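Local coordinates for protein alpha-galactosidase (Lactobacillus brevis, PDB 3MI6) that probably hydrolyses terminal, non-reducing alpha-D-galactose residues from alpha-D-galactosides, including galactose oligosaccharides and galactomannans, as a member of glycosyl hydrolase family 36, at residues A597-L602 with Q631-G636; D450-E455 with M487-L492; Q157-K162 with E295-Y300; N257-I262 with I276-F281. One frame throughout, in Å; residues are numbered along the deposited sequence.

Contact 1: A597-L602 with Q631-G636; sequences AFFGDL and QLFQFG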
loop_
_atom_site.group_PDB
_atom_site.type_symbol
_atom_site.label_atom_id
_atom_site.label_comp_id
_atom_site.label_asym_id
_atom_site.label_seq_id
_atom_site.Cartn_x
_atom_site.Cartn_y
_atom_site.Cartn_z
ATOM N N ALA D 597 -32.581 -9.615 -2.896
ATOM C CA ALA D 597 -33.702 -8.674 -2.891
ATOM C C ALA D 597 -34.464 -8.601 -1.560
ATOM O O ALA D 597 -35.172 -7.628 -1.304
ATOM C CB ALA D 597 -34.661 -8.939 -4.061
ATOM N N PHE D 598 -34.326 -9.611 -0.710
ATOM C CA PHE D 598 -34.965 -9.532 0.600
ATOM C C PHE D 598 -34.439 -8.344 1.390
ATOM O O PHE D 598 -35.174 -7.761 2.173
ATOM C CB PHE D 598 -34.736 -10.781 1.442
ATOM C CG PHE D 598 -35.296 -12.027 0.850
ATOM C CD1 PHE D 598 -36.425 -11.989 0.063
ATOM C CD2 PHE D 598 -34.691 -13.249 1.099
ATOM C CE1 PHE D 598 -36.930 -13.140 -0.472
ATOM C CE2 PHE D 598 -35.201 -14.406 0.571
ATOM C CZ PHE D 598 -36.316 -14.355 -0.214
ATOM N N PHE D 599 -33.171 -7.988 1.208
ATOM C CA PHE D 599 -32.581 -6.928 2.027
ATOM C C PHE D 599 -32.890 -5.531 1.477
ATOM O O PHE D 599 -32.009 -4.717 1.169
ATOM C CB PHE D 599 -31.093 -7.186 2.253
ATOM C CG PHE D 599 -30.834 -8.423 3.057
ATOM C CD1 PHE D 599 -30.902 -9.677 2.464
ATOM C CD2 PHE D 599 -30.560 -8.338 4.420
ATOM C CE1 PHE D 599 -30.670 -10.820 3.196
ATOM C CE2 PHE D 599 -30.324 -9.469 5.163
ATOM C CZ PHE D 599 -30.379 -10.718 4.556
ATOM N N GLY D 600 -34.185 -5.280 1.376
ATOM C CA GLY D 600 -34.707 -4.040 0.869
ATOM C C GLY D 600 -36.193 -4.264 0.758
ATOM O O GLY D 600 -36.788 -5.010 1.535
ATOM N N ASP D 601 -36.791 -3.638 -0.239
ATOM C CA ASP D 601 -38.220 -3.748 -0.453
ATOM C C ASP D 601 -38.497 -4.646 -1.658
ATOM O O ASP D 601 -38.459 -4.201 -2.813
ATOM C CB ASP D 601 -38.828 -2.347 -0.592
ATOM C CG ASP D 601 -38.474 -1.455 0.598
ATOM O OD1 ASP D 601 -38.383 -1.989 1.725
ATOM O OD2 ASP D 601 -38.255 -0.233 0.415
ATOM N N LEU D 602 -38.777 -5.912 -1.347
ATOM C CA LEU D 602 -38.924 -6.985 -2.331
ATOM C C LEU D 602 -40.031 -6.715 -3.339
ATOM O O LEU D 602 -41.075 -6.162 -3.002
ATOM C CB LEU D 602 -39.159 -8.340 -1.631
ATOM C CG LEU D 602 -39.270 -9.562 -2.542
ATOM C CD1 LEU D 602 -37.972 -9.778 -3.283
ATOM C CD2 LEU D 602 -39.663 -10.815 -1.761
ATOM N N GLN D 631 -40.679 -7.244 8.795
ATOM C CA GLN D 631 -40.273 -6.212 9.746
ATOM C C GLN D 631 -38.759 -6.234 9.970
ATOM O O GLN D 631 -38.093 -5.187 10.086
ATOM C CB GLN D 631 -41.017 -6.418 11.063
ATOM C CG GLN D 631 -40.895 -5.282 12.067
ATOM C CD GLN D 631 -41.595 -4.015 11.615
ATOM O OE1 GLN D 631 -42.502 -4.070 10.792
ATOM N NE2 GLN D 631 -41.172 -2.865 12.150
ATOM N N LEU D 632 -38.221 -7.448 10.023
ATOM C CA LEU D 632 -36.794 -7.663 10.216
ATOM C C LEU D 632 -35.995 -7.184 8.989
ATOM O O LEU D 632 -35.041 -6.411 9.105
ATOM C CB LEU D 632 -36.563 -9.149 10.472
ATOM C CG LEU D 632 -35.160 -9.607 10.855
ATOM C CD1 LEU D 632 -34.599 -8.743 11.975
ATOM C CD2 LEU D 632 -35.147 -11.081 11.248
ATOM N N PHE D 633 -36.417 -7.642 7.814
ATOM C CA PHE D 633 -35.739 -7.353 6.559
ATOM C C PHE D 633 -35.759 -5.863 6.211
ATOM O O PHE D 633 -34.736 -5.254 5.906
ATOM C CB PHE D 633 -36.393 -8.143 5.435
ATOM C CG PHE D 633 -35.848 -9.538 5.259
ATOM C CD1 PHE D 633 -34.497 -9.757 5.125
ATOM C CD2 PHE D 633 -36.700 -10.620 5.184
ATOM C CE1 PHE D 633 -34.002 -11.020 4.947
ATOM C CE2 PHE D 633 -36.209 -11.889 5.006
ATOM C CZ PHE D 633 -34.861 -12.087 4.888
ATOM N N GLN D 634 -36.935 -5.267 6.276
ATOM C CA GLN D 634 -37.075 -3.861 5.949
ATOM C C GLN D 634 -36.563 -2.883 7.015
ATOM O O GLN D 634 -35.961 -1.883 6.659
ATOM C CB GLN D 634 -38.525 -3.556 5.577
ATOM C CG GLN D 634 -38.998 -4.295 4.336
ATOM C CD GLN D 634 -40.433 -3.959 4.022
ATOM O OE1 GLN D 634 -41.101 -3.306 4.825
ATOM N NE2 GLN D 634 -40.919 -4.377 2.855
ATOM N N PHE D 635 -36.784 -3.146 8.304
ATOM C CA PHE D 635 -36.467 -2.129 9.329
ATOM C C PHE D 635 -35.437 -2.531 10.383
ATOM O O PHE D 635 -34.999 -1.689 11.181
ATOM C CB PHE D 635 -37.732 -1.612 10.028
ATOM C CG PHE D 635 -38.791 -1.150 9.084
ATOM C CD1 PHE D 635 -38.615 0.015 8.345
ATOM C CD2 PHE D 635 -39.964 -1.877 8.928
ATOM C CE1 PHE D 635 -39.584 0.454 7.478
ATOM C CE2 PHE D 635 -40.948 -1.446 8.053
ATOM C CZ PHE D 635 -40.762 -0.274 7.324
ATOM N N GLY D 636 -35.054 -3.806 10.389
ATOM C CA GLY D 636 -34.035 -4.286 11.303
ATOM C C GLY D 636 -32.715 -3.560 11.168
ATOM O O GLY D 636 -32.382 -3.040 10.110
#
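An aromatic cluster of Phe-598, Phe-599 and Phe-633 joins the turn entering the last strand of the parallel barrel to the end of helix 630-635. Over one face of the Phe-633 ring sits Phe-598 CB, a CH-pi contact with CB 3.7 Å from the Phe-633 ring centroid; the two side chains run side by side, pointing the same way, their rings oblique at 39°. The edge of Phe-633 meets a face of Phe-599 in a T-shaped pair, planes at 82°, with Phe-633 CE1 3.7 Å from Phe-599 CZ. An alanine in place of Phe-633 would probably open a gap beside Phe-599 and leave Phe-598 CB without the ring beneath it. Gln-634 CG, beside the backbone N and anti to the carbonyl carbon (chi1 -63°), is set 3.5 Å from Asp-601 OD1 and 3.6 Å from Gly-600 O; the amide NE2 bonds instead to Tyr-626 OH and Arg-330 O. Tyr-626 OH also bonds to Gly-600 O, linking helix 613-628 to the turn. Strands 651-657 and 663-670 pack on Phe-599 through Val-656 and Ile-665, and Asp-601 pairs through its backbone with strand 572-576.

Contact 2: D450-E455 with M487-L492; sequences DMARPE and MFSSRL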
loop_
_atom_site.group_PDB
_atom_site.type_symbol
_atom_site.label_atom_id
_atom_site.label_comp_id
_atom_site.label_asym_id
_atom_site.label_seq_id
_atom_site.Cartn_x
_atom_site.Cartn_y
_atom_site.Cartn_z
ATOM N N ASP D 450 -39.864 23.010 -18.349
ATOM C CA ASP D 450 -39.413 24.031 -17.415
ATOM C C ASP D 450 -40.192 24.027 -16.086
ATOM O O ASP D 450 -41.139 24.782 -15.896
ATOM C CB ASP D 450 -39.472 25.399 -18.074
ATOM C CG ASP D 450 -38.874 26.465 -17.225
ATOM O OD1 ASP D 450 -38.600 26.182 -16.047
ATOM O OD2 ASP D 450 -38.676 27.585 -17.727
HETATM N N MSE D 451 -39.772 23.173 -15.168
HETATM C CA MSE D 451 -40.374 23.088 -13.840
HETATM C C MSE D 451 -40.256 24.377 -13.046
HETATM O O MSE D 451 -40.801 24.489 -11.955
HETATM C CB MSE D 451 -39.704 21.973 -13.030
HETATM C CG MSE D 451 -39.871 20.577 -13.607
HETATM SE SE MSE D 451 -41.744 20.006 -13.633
HETATM C CE MSE D 451 -42.128 20.138 -11.728
ATOM N N ALA D 452 -39.509 25.336 -13.572
ATOM C CA ALA D 452 -39.305 26.594 -12.877
ATOM C C ALA D 452 -40.556 27.454 -12.983
ATOM O O ALA D 452 -40.718 28.417 -12.236
ATOM C CB ALA D 452 -38.107 27.327 -13.445
ATOM N N ARG D 453 -41.441 27.099 -13.913
ATOM C CA ARG D 453 -42.682 27.836 -14.125
ATOM C C ARG D 453 -43.821 27.249 -13.306
ATOM O O ARG D 453 -44.151 26.071 -13.441
ATOM C CB ARG D 453 -43.075 27.798 -15.597
ATOM C CG ARG D 453 -42.037 28.324 -16.542
ATOM C CD ARG D 453 -42.227 27.703 -17.906
ATOM N NE ARG D 453 -41.642 28.535 -18.947
ATOM C CZ ARG D 453 -42.349 29.264 -19.805
ATOM N NH1 ARG D 453 -43.677 29.255 -19.757
ATOM N NH2 ARG D 453 -41.724 29.996 -20.720
ATOM N N PRO D 454 -44.429 28.073 -12.452
ATOM C CA PRO D 454 -45.572 27.620 -11.657
ATOM C C PRO D 454 -46.778 27.208 -12.504
ATOM O O PRO D 454 -47.630 26.477 -12.018
ATOM C CB PRO D 454 -45.891 28.839 -10.786
ATOM C CG PRO D 454 -44.587 29.546 -10.666
ATOM C CD PRO D 454 -43.903 29.364 -11.986
ATOM N N GLU D 455 -46.866 27.655 -13.748
ATOM C CA GLU D 455 -47.965 27.186 -14.587
ATOM C C GLU D 455 -47.770 25.707 -14.902
ATOM O O GLU D 455 -48.728 24.952 -15.027
ATOM C CB GLU D 455 -48.139 28.036 -15.867
ATOM C CG GLU D 455 -46.952 28.067 -16.845
ATOM C CD GLU D 455 -46.045 29.307 -16.689
ATOM O OE1 GLU D 455 -45.863 29.805 -15.544
ATOM O OE2 GLU D 455 -45.501 29.774 -17.721
HETATM N N MSE D 487 -29.515 24.593 -21.108
HETATM C CA MSE D 487 -30.393 25.181 -20.099
HETATM C C MSE D 487 -30.798 26.647 -20.274
HETATM O O MSE D 487 -29.961 27.557 -20.303
HETATM C CB MSE D 487 -29.796 24.983 -18.721
HETATM C CG MSE D 487 -30.348 23.751 -18.048
HETATM SE SE MSE D 487 -29.177 23.163 -16.619
HETATM C CE MSE D 487 -29.103 21.261 -17.124
ATOM N N PHE D 488 -32.101 26.872 -20.366
ATOM C CA PHE D 488 -32.619 28.219 -20.465
ATOM C C PHE D 488 -34.069 28.253 -20.024
ATOM O O PHE D 488 -34.807 27.299 -20.218
ATOM C CB PHE D 488 -32.470 28.755 -21.893
ATOM C CG PHE D 488 -32.666 30.248 -22.005
ATOM C CD1 PHE D 488 -33.906 30.778 -22.341
ATOM C CD2 PHE D 488 -31.612 31.119 -21.773
ATOM C CE1 PHE D 488 -34.093 32.152 -22.447
ATOM C CE2 PHE D 488 -31.786 32.477 -21.873
ATOM C CZ PHE D 488 -33.038 33.002 -22.214
ATOM N N SER D 489 -34.471 29.354 -19.410
ATOM C CA SER D 489 -35.860 29.561 -19.056
ATOM C C SER D 489 -36.257 30.941 -19.557
ATOM O O SER D 489 -35.610 31.934 -19.226
ATOM C CB SER D 489 -36.033 29.470 -17.539
ATOM O OG SER D 489 -37.382 29.666 -17.148
ATOM N N SER D 490 -37.303 31.006 -20.370
ATOM C CA SER D 490 -37.823 32.297 -20.824
ATOM C C SER D 490 -38.562 33.014 -19.690
ATOM O O SER D 490 -38.781 34.226 -19.733
ATOM C CB SER D 490 -38.727 32.121 -22.045
ATOM O OG SER D 490 -39.661 31.071 -21.857
ATOM N N ARG D 491 -38.926 32.247 -18.668
ATOM C CA ARG D 491 -39.630 32.759 -17.502
ATOM C C ARG D 491 -38.719 33.600 -16.622
ATOM O O ARG D 491 -39.183 34.359 -15.774
ATOM C CB ARG D 491 -40.177 31.585 -16.688
ATOM C CG ARG D 491 -40.762 31.965 -15.344
ATOM C CD ARG D 491 -41.895 32.963 -15.531
ATOM N NE ARG D 491 -42.514 33.301 -14.254
ATOM C CZ ARG D 491 -43.664 32.790 -13.829
ATOM N NH1 ARG D 491 -44.316 31.918 -14.596
ATOM N NH2 ARG D 491 -44.162 33.155 -12.650
ATOM N N LEU D 492 -37.417 33.452 -16.809
ATOM C CA LEU D 492 -36.458 34.149 -15.963
ATOM C C LEU D 492 -35.761 35.209 -16.795
ATOM O O LEU D 492 -35.689 35.089 -18.019
ATOM C CB LEU D 492 -35.446 33.164 -15.371
ATOM C CG LEU D 492 -36.034 31.975 -14.599
ATOM C CD1 LEU D 492 -34.970 30.933 -14.283
ATOM C CD2 LEU D 492 -36.720 32.428 -13.313
#
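Arg-491 reaches across to the start of helix 454-471, where its guanidinium meets Glu-455 and Pro-454. Arg-491 NH1 makes a salt bridge with Glu-455 OE1 at 2.8 Å, carboxylate and guanidinium nearly coplanar, 26° apart. Pro-454 CD lies over one guanidinium face, 3.7 Å from Arg-491 NH1. Nearer the backbone, Arg-491 CB rests on Arg-453 CG at 3.8 Å and over a face of the Arg-453 guanidinium, the two guanidinium planes being 73° apart. Arg-453 occupies the N-cap position of the helix, and its side chain runs extended from CG to NE to meet three partners. Arg-453 NH2 makes a weak hydrogen bond to Ser-490 OG; Arg-453 NH1 pairs with Glu-455 OE2 at 2.8 Å and Arg-453 NE, at 3.3 Å, with Asp-450 OD2, both weak as hydrogen bonds. The carboxylate of Glu-455 thus lies between two arginines, whose like charges it probably helps to offset. Asp-450 OD2 in turn accepts from Ser-489 OG on its syn lone pair; Asp-450 CG stands anti to the backbone N (chi1 -173°), on a CB that points toward segment 487-492. The salt-bridge network thereby ties the loop after barrel strand 475-478 to the N-terminal end of the helix that precedes that strand. Helix 500-518 backs both segments, with Tyr-504 against selenomethionine Met-451 and Leu-500 against Ser-489, while Phe-488 packs on Ser-98 of a neighbouring subunit.

Contact 3: Q157-K162 with E295-Y300; sequences QDVIVK and EAILSY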
loop_
_atom_site.group_PDB
_atom_site.type_symbol
_atom_site.label_atom_id
_atom_site.label_comp_id
_atom_site.label_asym_id
_atom_site.label_seq_id
_atom_site.Cartn_x
_atom_site.Cartn_y
_atom_site.Cartn_z
ATOM N N GLN D 157 -29.166 10.441 18.073
ATOM C CA GLN D 157 -28.634 9.761 16.908
ATOM C C GLN D 157 -27.288 10.389 16.570
ATOM O O GLN D 157 -26.713 10.133 15.522
ATOM C CB GLN D 157 -29.601 9.858 15.730
ATOM C CG GLN D 157 -30.973 9.282 15.984
ATOM C CD GLN D 157 -31.906 10.238 16.703
ATOM O OE1 GLN D 157 -31.741 11.455 16.623
ATOM N NE2 GLN D 157 -32.901 9.689 17.410
ATOM N N ASP D 158 -26.796 11.235 17.458
ATOM C CA ASP D 158 -25.488 11.848 17.254
ATOM C C ASP D 158 -25.394 12.704 15.983
ATOM O O ASP D 158 -24.309 12.977 15.487
ATOM C CB ASP D 158 -24.389 10.777 17.319
ATOM C CG ASP D 158 -24.040 10.377 18.773
ATOM O OD1 ASP D 158 -24.145 11.251 19.672
ATOM O OD2 ASP D 158 -23.650 9.206 19.020
ATOM N N VAL D 159 -26.550 13.157 15.503
ATOM C CA VAL D 159 -26.659 14.012 14.323
ATOM C C VAL D 159 -26.758 15.499 14.657
ATOM O O VAL D 159 -27.540 15.899 15.508
ATOM C CB VAL D 159 -27.943 13.688 13.547
ATOM C CG1 VAL D 159 -28.228 14.768 12.507
ATOM C CG2 VAL D 159 -27.857 12.310 12.906
ATOM N N ILE D 160 -25.976 16.319 13.967
ATOM C CA ILE D 160 -26.144 17.764 13.976
ATOM C C ILE D 160 -26.527 18.153 12.568
ATOM O O ILE D 160 -25.856 17.743 11.633
ATOM C CB ILE D 160 -24.825 18.449 14.317
ATOM C CG1 ILE D 160 -24.511 18.271 15.810
ATOM C CG2 ILE D 160 -24.874 19.919 13.946
ATOM C CD1 ILE D 160 -23.074 18.503 16.189
ATOM N N VAL D 161 -27.615 18.910 12.412
ATOM C CA VAL D 161 -28.091 19.368 11.095
ATOM C C VAL D 161 -27.795 20.840 10.893
ATOM O O VAL D 161 -28.095 21.646 11.759
ATOM C CB VAL D 161 -29.619 19.220 10.947
ATOM C CG1 VAL D 161 -30.079 19.797 9.613
ATOM C CG2 VAL D 161 -30.040 17.786 11.061
ATOM N N LYS D 162 -27.241 21.206 9.744
ATOM C CA LYS D 162 -26.843 22.594 9.510
ATOM C C LYS D 162 -27.492 23.191 8.281
ATOM O O LYS D 162 -27.793 22.477 7.329
ATOM C CB LYS D 162 -25.321 22.700 9.391
ATOM C CG LYS D 162 -24.581 22.400 10.687
ATOM C CD LYS D 162 -23.092 22.296 10.469
ATOM C CE LYS D 162 -22.514 23.559 9.901
ATOM N NZ LYS D 162 -21.050 23.418 9.843
ATOM N N GLU D 295 -30.589 21.575 3.726
ATOM C CA GLU D 295 -29.908 21.166 4.951
ATOM C C GLU D 295 -28.751 20.183 4.740
ATOM O O GLU D 295 -28.828 19.268 3.903
ATOM C CB GLU D 295 -30.919 20.597 5.944
ATOM C CG GLU D 295 -31.719 21.674 6.631
ATOM C CD GLU D 295 -32.741 21.126 7.588
ATOM O OE1 GLU D 295 -33.152 19.953 7.434
ATOM O OE2 GLU D 295 -33.139 21.877 8.501
ATOM N N ALA D 296 -27.680 20.378 5.507
ATOM C CA ALA D 296 -26.580 19.417 5.560
ATOM C C ALA D 296 -26.739 18.540 6.792
ATOM O O ALA D 296 -26.963 19.055 7.875
ATOM C CB ALA D 296 -25.247 20.152 5.600
ATOM N N ILE D 297 -26.642 17.221 6.627
ATOM C CA ILE D 297 -26.562 16.282 7.769
ATOM C C ILE D 297 -25.108 15.977 8.141
ATOM O O ILE D 297 -24.334 15.559 7.294
ATOM C CB ILE D 297 -27.237 14.914 7.478
ATOM C CG1 ILE D 297 -28.618 15.072 6.830
ATOM C CG2 ILE D 297 -27.332 14.100 8.745
ATOM C CD1 ILE D 297 -29.597 15.882 7.640
ATOM N N LEU D 298 -24.748 16.192 9.402
ATOM C CA LEU D 298 -23.410 15.883 9.907
ATOM C C LEU D 298 -23.459 14.858 11.045
ATOM O O LEU D 298 -24.440 14.774 11.793
ATOM C CB LEU D 298 -22.714 17.140 10.404
ATOM C CG LEU D 298 -21.687 17.781 9.475
ATOM C CD1 LEU D 298 -22.381 18.258 8.203
ATOM C CD2 LEU D 298 -20.994 18.952 10.149
ATOM N N SER D 299 -22.392 14.075 11.176
ATOM C CA SER D 299 -22.365 12.990 12.150
ATOM C C SER D 299 -20.958 12.446 12.381
ATOM O O SER D 299 -20.100 12.475 11.488
ATOM C CB SER D 299 -23.298 11.863 11.709
ATOM O OG SER D 299 -23.681 11.084 12.818
ATOM N N TYR D 300 -20.732 11.962 13.592
ATOM C CA TYR D 300 -19.464 11.376 13.948
ATOM C C TYR D 300 -19.709 10.183 14.854
ATOM O O TYR D 300 -20.748 10.084 15.500
ATOM C CB TYR D 300 -18.567 12.382 14.653
ATOM C CG TYR D 300 -17.341 11.739 15.288
ATOM C CD1 TYR D 300 -17.427 11.099 16.522
ATOM C CD2 TYR D 300 -16.101 11.771 14.651
ATOM C CE1 TYR D 300 -16.330 10.504 17.102
ATOM C CE2 TYR D 300 -14.983 11.182 15.230
ATOM C CZ TYR D 300 -15.106 10.548 16.458
ATOM O OH TYR D 300 -14.005 9.951 17.041
#
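The carboxylate of Glu-295 carries Val-161 CG1 over one face, 3.6 Å from Glu-295 CD. CG1 stands anti to the Val-161 backbone N (chi1 176°), which turns this methyl to the glutamate, while Val-161 CG2 meets Ile-297 CD1 at 3.9 Å. The carboxylate oxygens are taken by Lys-114 NZ, in a salt bridge with OE2, and by Thr-123 OG1, bonded to OE1. An alanine in place of Glu-295 would take the carboxylate and CG away from Val-161 CG1 and would probably leave Lys-114 NZ without its carboxylate mate and Thr-123 OG1 without this partner. The other flat group, the Tyr-300 ring, meets Phe-248, and its OH bonds to Ser-302. Between the strands, Lys-162 and Ala-296 form a hydrogen-bonded antiparallel pair: Lys-162 N to Ala-296 O is 2.9 Å (N-H...O 171°), and Ala-296 N to Lys-162 O is 2.8 Å. Ile-160 and Leu-298 form the next such pair, with Leu-298 N 2.9 Å from Ile-160 O. Val-159 CG1 and Ile-297 CG2 touch at 3.9 Å on the face that Phe-315 of helix 305-319 covers at Val-159 and Val-161. On the other face Lys-162 CD lies 4.0 Å from Leu-298 CD2, and Lys-162 NZ bonds to Tyr-21 OH. The strands run at 153° to each other, neighbours in the middle of a large antiparallel sheet, consistent with the beta-supersandwich of family 36 N-terminal domains.

Contact 4: N257-I262 with I276-F281; sequences NFLDAI and INPDEF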
loop_
_atom_site.group_PDB
_atom_site.type_symbol
_atom_site.label_atom_id
_atom_site.label_comp_id
_atom_site.label_asym_id
_atom_site.label_seq_id
_atom_site.Cartn_x
_atom_site.Cartn_y
_atom_site.Cartn_z
ATOM N N ASN D 257 -28.102 19.986 -8.174
ATOM C CA ASN D 257 -26.656 20.099 -8.262
ATOM C C ASN D 257 -26.001 20.193 -6.902
ATOM O O ASN D 257 -26.341 21.061 -6.113
ATOM C CB ASN D 257 -26.291 21.312 -9.082
ATOM C CG ASN D 257 -26.640 21.141 -10.522
ATOM O OD1 ASN D 257 -26.939 20.040 -10.959
ATOM N ND2 ASN D 257 -26.595 22.225 -11.283
ATOM N N PHE D 258 -25.062 19.301 -6.611
ATOM C CA PHE D 258 -24.369 19.394 -5.331
ATOM C C PHE D 258 -22.849 19.450 -5.451
ATOM O O PHE D 258 -22.280 19.101 -6.487
ATOM C CB PHE D 258 -24.780 18.247 -4.415
ATOM C CG PHE D 258 -24.129 16.950 -4.750
ATOM C CD1 PHE D 258 -24.706 16.086 -5.663
ATOM C CD2 PHE D 258 -22.945 16.582 -4.155
ATOM C CE1 PHE D 258 -24.118 14.875 -5.969
ATOM C CE2 PHE D 258 -22.359 15.375 -4.460
ATOM C CZ PHE D 258 -22.953 14.519 -5.373
ATOM N N LEU D 259 -22.205 19.899 -4.375
ATOM C CA LEU D 259 -20.746 19.809 -4.218
ATOM C C LEU D 259 -20.344 19.215 -2.852
ATOM O O LEU D 259 -20.848 19.608 -1.819
ATOM C CB LEU D 259 -20.091 21.181 -4.418
ATOM C CG LEU D 259 -18.626 21.313 -4.007
ATOM C CD1 LEU D 259 -17.742 20.730 -5.070
ATOM C CD2 LEU D 259 -18.273 22.767 -3.782
ATOM N N ASP D 260 -19.447 18.244 -2.881
ATOM C CA ASP D 260 -18.828 17.684 -1.687
ATOM C C ASP D 260 -17.353 17.906 -1.854
ATOM O O ASP D 260 -16.726 17.279 -2.697
ATOM C CB ASP D 260 -19.072 16.186 -1.606
ATOM C CG ASP D 260 -20.397 15.844 -0.984
ATOM O OD1 ASP D 260 -21.200 16.758 -0.680
ATOM O OD2 ASP D 260 -20.641 14.639 -0.791
ATOM N N ALA D 261 -16.790 18.806 -1.068
ATOM C CA ALA D 261 -15.437 19.240 -1.339
ATOM C C ALA D 261 -14.602 19.224 -0.089
ATOM O O ALA D 261 -15.026 19.679 0.973
ATOM C CB ALA D 261 -15.426 20.614 -1.986
ATOM N N ILE D 262 -13.402 18.683 -0.223
ATOM C CA ILE D 262 -12.474 18.605 0.883
ATOM C C ILE D 262 -11.133 19.139 0.452
ATOM O O ILE D 262 -10.520 18.621 -0.483
ATOM C CB ILE D 262 -12.259 17.190 1.299
ATOM C CG1 ILE D 262 -13.576 16.596 1.695
ATOM C CG2 ILE D 262 -11.357 17.143 2.483
ATOM C CD1 ILE D 262 -13.441 15.812 2.967
ATOM N N ILE D 276 -25.279 23.160 -2.321
ATOM C CA ILE D 276 -25.535 23.403 -3.726
ATOM C C ILE D 276 -24.228 23.712 -4.453
ATOM O O ILE D 276 -23.432 24.530 -4.011
ATOM C CB ILE D 276 -26.495 24.580 -3.897
ATOM C CG1 ILE D 276 -27.801 24.294 -3.168
ATOM C CG2 ILE D 276 -26.748 24.855 -5.364
ATOM C CD1 ILE D 276 -28.812 25.398 -3.307
ATOM N N ASN D 277 -24.016 23.044 -5.571
ATOM C CA ASN D 277 -22.837 23.263 -6.379
ATOM C C ASN D 277 -22.670 24.730 -6.776
ATOM O O ASN D 277 -23.477 25.257 -7.534
ATOM C CB ASN D 277 -22.950 22.394 -7.629
ATOM C CG ASN D 277 -21.686 22.376 -8.443
ATOM O OD1 ASN D 277 -21.595 21.628 -9.419
ATOM N ND2 ASN D 277 -20.692 23.184 -8.048
ATOM N N PRO D 278 -21.621 25.397 -6.273
ATOM C CA PRO D 278 -21.358 26.793 -6.632
ATOM C C PRO D 278 -21.302 27.029 -8.137
ATOM O O PRO D 278 -21.570 28.142 -8.568
ATOM C CB PRO D 278 -19.988 27.055 -6.005
ATOM C CG PRO D 278 -19.982 26.212 -4.841
ATOM C CD PRO D 278 -20.704 24.939 -5.224
ATOM N N ASP D 279 -20.960 26.012 -8.919
ATOM C CA ASP D 279 -20.977 26.130 -10.368
ATOM C C ASP D 279 -22.380 26.000 -10.959
ATOM O O ASP D 279 -23.214 25.211 -10.481
ATOM C CB ASP D 279 -20.049 25.088 -10.980
ATOM C CG ASP D 279 -18.590 25.504 -10.916
ATOM O OD1 ASP D 279 -18.281 26.625 -11.388
ATOM O OD2 ASP D 279 -17.757 24.718 -10.406
ATOM N N GLU D 280 -22.634 26.758 -12.022
ATOM C CA GLU D 280 -23.987 26.890 -12.573
ATOM C C GLU D 280 -24.985 27.274 -11.494
ATOM O O GLU D 280 -26.086 26.741 -11.435
ATOM C CB GLU D 280 -24.425 25.609 -13.266
ATOM C CG GLU D 280 -23.520 25.235 -14.425
ATOM C CD GLU D 280 -23.621 26.212 -15.597
ATOM O OE1 GLU D 280 -24.574 26.062 -16.401
ATOM O OE2 GLU D 280 -22.751 27.114 -15.722
ATOM N N PHE D 281 -24.575 28.187 -10.622
ATOM C CA PHE D 281 -25.470 28.715 -9.609
ATOM C C PHE D 281 -25.188 30.179 -9.253
ATOM O O PHE D 281 -24.026 30.633 -9.185
ATOM C CB PHE D 281 -25.459 27.867 -8.349
ATOM C CG PHE D 281 -26.125 28.531 -7.179
ATOM C CD1 PHE D 281 -27.477 28.351 -6.942
ATOM C CD2 PHE D 281 -25.395 29.337 -6.314
ATOM C CE1 PHE D 281 -28.090 28.967 -5.859
ATOM C CE2 PHE D 281 -25.984 29.954 -5.241
ATOM C CZ PHE D 281 -27.333 29.774 -5.002
#
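Asn-257 and Asn-277 meet where the hairpin of strands 258-264 and 270-274 in the N-terminal beta domain opens into the loop 276-281, which closes in a type II beta turn from Pro-278 to Phe-281. The backbone supplies the polar link. Asn-277 N donates to Asn-257 O at 3.1 Å; the N-H...O angle is 167°, but the donor stands above the carbonyl plane, 58° out of it. The same Asn-257 O receives a CA-H...O contact from Ile-276 CA at 3.4 Å. Phe-258 and Ile-276 form an antiparallel non-hydrogen-bonded pair whose side chains diverge, and Leu-259 continues the hairpin through backbone bonding with Gly-275. Two polar side chains find their partners outside the two segments. Asn-257 OD1 accepts from Met-223 N, while Glu-280 leads off to Arg-99 and Gln-91 of a neighbouring subunit, in a salt bridge and a hydrogen bond. Van der Waals contacts make up the rest. Asn-257 CB and Asn-277 CB face each other at 3.8 Å, and Asn-277 CB also touches Phe-258 O at 3.5 Å. Leu-259, its CG anti to the backbone N (chi1 168°), crosses Pro-278 at about a right angle. Leu-259 CB lies 3.9 Å from Pro-278 CD, and the methyl Leu-259 CD2 closes on that same ring carbon at 3.6 Å.

How the contacts relate
Along the chain, contact 4 is nested inside the long loop closed by contact 3, their nearest atoms about 8 Å apart; contact 2 and then contact 1 follow within the barrel region. Contacts 1 and 2 lie on opposite sides of the chain's centre, with centres about 40 Å apart. Contacts 2 and 4 come nearest, about 5 Å between closest atoms without touching, and Met-223 links them, packing on Met-487 and bonding to Asn-257. Both also reach a neighbouring subunit, at Ser-98 and Arg-99 respectively. Contact 4 lies near the predicted substrate site, its Asn-257 side chain about 10 Å from that of Met-480; the other three lie away from the predicted sites.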